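Local coordinates for LanC-like protein GCR2 (Arabidopsis thaliana, PDB 3T33), which binds zinc as a LanC-like protein and may play a role in abscisic acid signaling, at residues His334-Asn339 with Ser364-Lys369. Numbering follows the deposited sequence. Where two conformers were deposited one is given.
Sequences HGISGN and SFLLDK. With ZN (zinc ion), chain B.
Ile336 and Ser337 pack against Phe365 and Leu366 where the N-terminal turn of helix 336-350 meets the middle of helix 353-375. The two helices follow each other in the chain and belong to the alpha/alpha-barrel (toroid) fold of LanC-like proteins, in which the loop before helix 336-350 carries zinc ligands.

The apolar packing rests on Ile336, whose two branches are shared between two partners. CG2 lies anti to the backbone N and meets Leu366, with Ile336 CG2 3.7 Å from Leu366 CD1. These two side chains run past each other in opposite directions. On the other branch, Ile336 CD1 comes to 3.6 Å from Phe365 CE1 and also touches Phe365 CD1. Phe365 holds its ring out from the helix with CG anti to the backbone N (chi1 180°), and the Ile336 and Phe365 side chains cross at about a right angle. Lys369 CG lies over one face of that ring near its rim, 4.0 Å from the plane. Met395 and Met398 of helix 392-402 touch both Ser337 and Leu366.

The hydroxyl of Ser337 finds its polar partner outside the two segments. In the conformer given, Ser337 OG lies 3.4 Å from Leu366 CD1 and hydrogen-bonds to Val330 O. Gly335 is the N-cap residue, and Gly335 O accepts the first-turn bond from Asn339 N at 3.1 Å.

Two zinc ligands, Cys333 and His334, lie just before the helix, well away from the packed side chains. Cys288 comes from elsewhere in the chain. The sulfurs of Cys288 and Cys333 are among the other ligands, and His334 ND1 binds the zinc ion at 1.9 Å.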
loop_
_atom_site.group_PDB
_atom_site.type_symbol
_atom_site.label_atom_id
_atom_site.label_comp_id
_atom_site.label_asym_id
_atom_site.label_seq_id
_atom_site.Cartn_x
_atom_site.Cartn_y
_atom_site.Cartn_z
ATOM N N HIS A 334 7.368 -2.110 -5.342
ATOM C CA HIS A 334 7.529 -3.296 -6.174
ATOM C C HIS A 334 8.465 -4.306 -5.519
ATOM O O HIS A 334 9.613 -4.463 -5.934
ATOM C CB HIS A 334 8.056 -2.913 -7.559
ATOM C CG HIS A 334 8.934 -1.701 -7.555
ATOM N ND1 HIS A 334 8.447 -0.427 -7.757
ATOM C CD2 HIS A 334 10.269 -1.568 -7.374
ATOM C CE1 HIS A 334 9.444 0.437 -7.701
ATOM N NE2 HIS A 334 10.561 -0.229 -7.470
ATOM N N GLY A 335 7.967 -4.988 -4.493
ATOM C CA GLY A 335 8.756 -5.977 -3.782
ATOM C C GLY A 335 7.899 -6.948 -2.994
ATOM O O GLY A 335 6.684 -7.014 -3.181
ATOM N N ILE A 336 8.536 -7.707 -2.108
ATOM C CA ILE A 336 7.834 -8.681 -1.288
ATOM C C ILE A 336 7.026 -8.037 -0.157
ATOM O O ILE A 336 5.849 -8.328 -0.018
ATOM C CB ILE A 336 8.789 -9.768 -0.766
ATOM C CG1 ILE A 336 9.471 -10.428 -1.977
ATOM C CG2 ILE A 336 8.014 -10.802 0.082
ATOM C CD1 ILE A 336 10.636 -11.408 -1.652
ATOM N N SER A 337 7.573 -7.099 0.612
ATOM C CA SER A 337 6.756 -6.491 1.680
ATOM C C SER A 337 5.409 -6.006 1.087
ATOM O O SER A 337 4.349 -6.148 1.712
ATOM C CB SER A 337 7.490 -5.356 2.414
ATOM O OG SER A 337 8.803 -5.717 2.861
ATOM N N GLY A 338 5.442 -5.459 -0.135
ATOM C CA GLY A 338 4.236 -4.857 -0.719
ATOM C C GLY A 338 3.312 -5.937 -1.232
ATOM O O GLY A 338 2.098 -5.867 -1.003
ATOM N N ASN A 339 3.873 -6.945 -1.916
ATOM C CA ASN A 339 3.031 -8.074 -2.369
ATOM C C ASN A 339 2.369 -8.915 -1.223
ATOM O O ASN A 339 1.274 -9.448 -1.391
ATOM C CB ASN A 339 3.777 -8.922 -3.371
ATOM C CG ASN A 339 4.143 -8.129 -4.629
ATOM O OD1 ASN A 339 4.821 -8.618 -5.485
ATOM N ND2 ASN A 339 3.743 -6.905 -4.697
ATOM N N SER A 364 7.693 -14.618 6.314
ATOM C CA SER A 364 8.763 -15.536 6.743
ATOM C C SER A 364 9.897 -15.563 5.801
ATOM O O SER A 364 11.054 -15.536 6.251
ATOM C CB SER A 364 8.230 -16.939 6.935
ATOM O OG SER A 364 7.119 -16.850 7.790
ATOM N N PHE A 365 9.611 -15.576 4.491
ATOM C CA PHE A 365 10.689 -15.510 3.498
ATOM C C PHE A 365 11.584 -14.306 3.745
ATOM O O PHE A 365 12.820 -14.439 3.889
ATOM C CB PHE A 365 10.132 -15.445 2.079
ATOM C CG PHE A 365 11.226 -15.363 1.003
ATOM C CD1 PHE A 365 11.691 -14.130 0.542
ATOM C CD2 PHE A 365 11.774 -16.527 0.458
ATOM C CE1 PHE A 365 12.739 -14.064 -0.435
ATOM C CE2 PHE A 365 12.795 -16.465 -0.513
ATOM C CZ PHE A 365 13.272 -15.241 -0.954
ATOM N N LEU A 366 10.964 -13.118 3.822
ATOM C CA LEU A 366 11.715 -11.910 4.139
ATOM C C LEU A 366 12.481 -11.973 5.451
ATOM O O LEU A 366 13.652 -11.576 5.515
ATOM C CB LEU A 366 10.786 -10.678 4.198
ATOM C CG LEU A 366 10.405 -10.104 2.861
ATOM C CD1 LEU A 366 9.351 -9.087 3.111
ATOM C CD2 LEU A 366 11.670 -9.473 2.283
ATOM N N LEU A 367 11.852 -12.400 6.525
ATOM C CA LEU A 367 12.644 -12.449 7.759
ATOM C C LEU A 367 13.816 -13.431 7.683
ATOM O O LEU A 367 14.936 -13.158 8.174
ATOM C CB LEU A 367 11.767 -12.799 8.928
ATOM C CG LEU A 367 12.324 -12.749 10.360
ATOM C CD1 LEU A 367 11.182 -12.383 11.252
ATOM C CD2 LEU A 367 12.855 -14.079 10.834
ATOM N N ASP A 368 13.583 -14.572 7.046
ATOM C CA ASP A 368 14.603 -15.632 7.057
ATOM C C ASP A 368 15.775 -15.310 6.104
ATOM O O ASP A 368 16.945 -15.569 6.423
ATOM C CB ASP A 368 13.942 -17.004 6.739
ATOM C CG ASP A 368 14.854 -18.216 7.077
ATOM O OD1 ASP A 368 15.094 -18.505 8.275
ATOM O OD2 ASP A 368 15.315 -18.876 6.128
ATOM N N LYS A 369 15.454 -14.685 4.977
ATOM C CA LYS A 369 16.375 -14.631 3.861
ATOM C C LYS A 369 16.865 -13.243 3.485
ATOM O O LYS A 369 17.924 -13.135 2.822
ATOM C CB LYS A 369 15.747 -15.248 2.586
ATOM C CG LYS A 369 15.151 -16.679 2.701
ATOM C CD LYS A 369 16.206 -17.767 2.853
ATOM C CE LYS A 369 15.568 -19.116 3.190
ATOM N NZ LYS A 369 16.460 -20.192 2.672
HETATM ZN ZN ZN B . 6.963 0.723 -7.865
#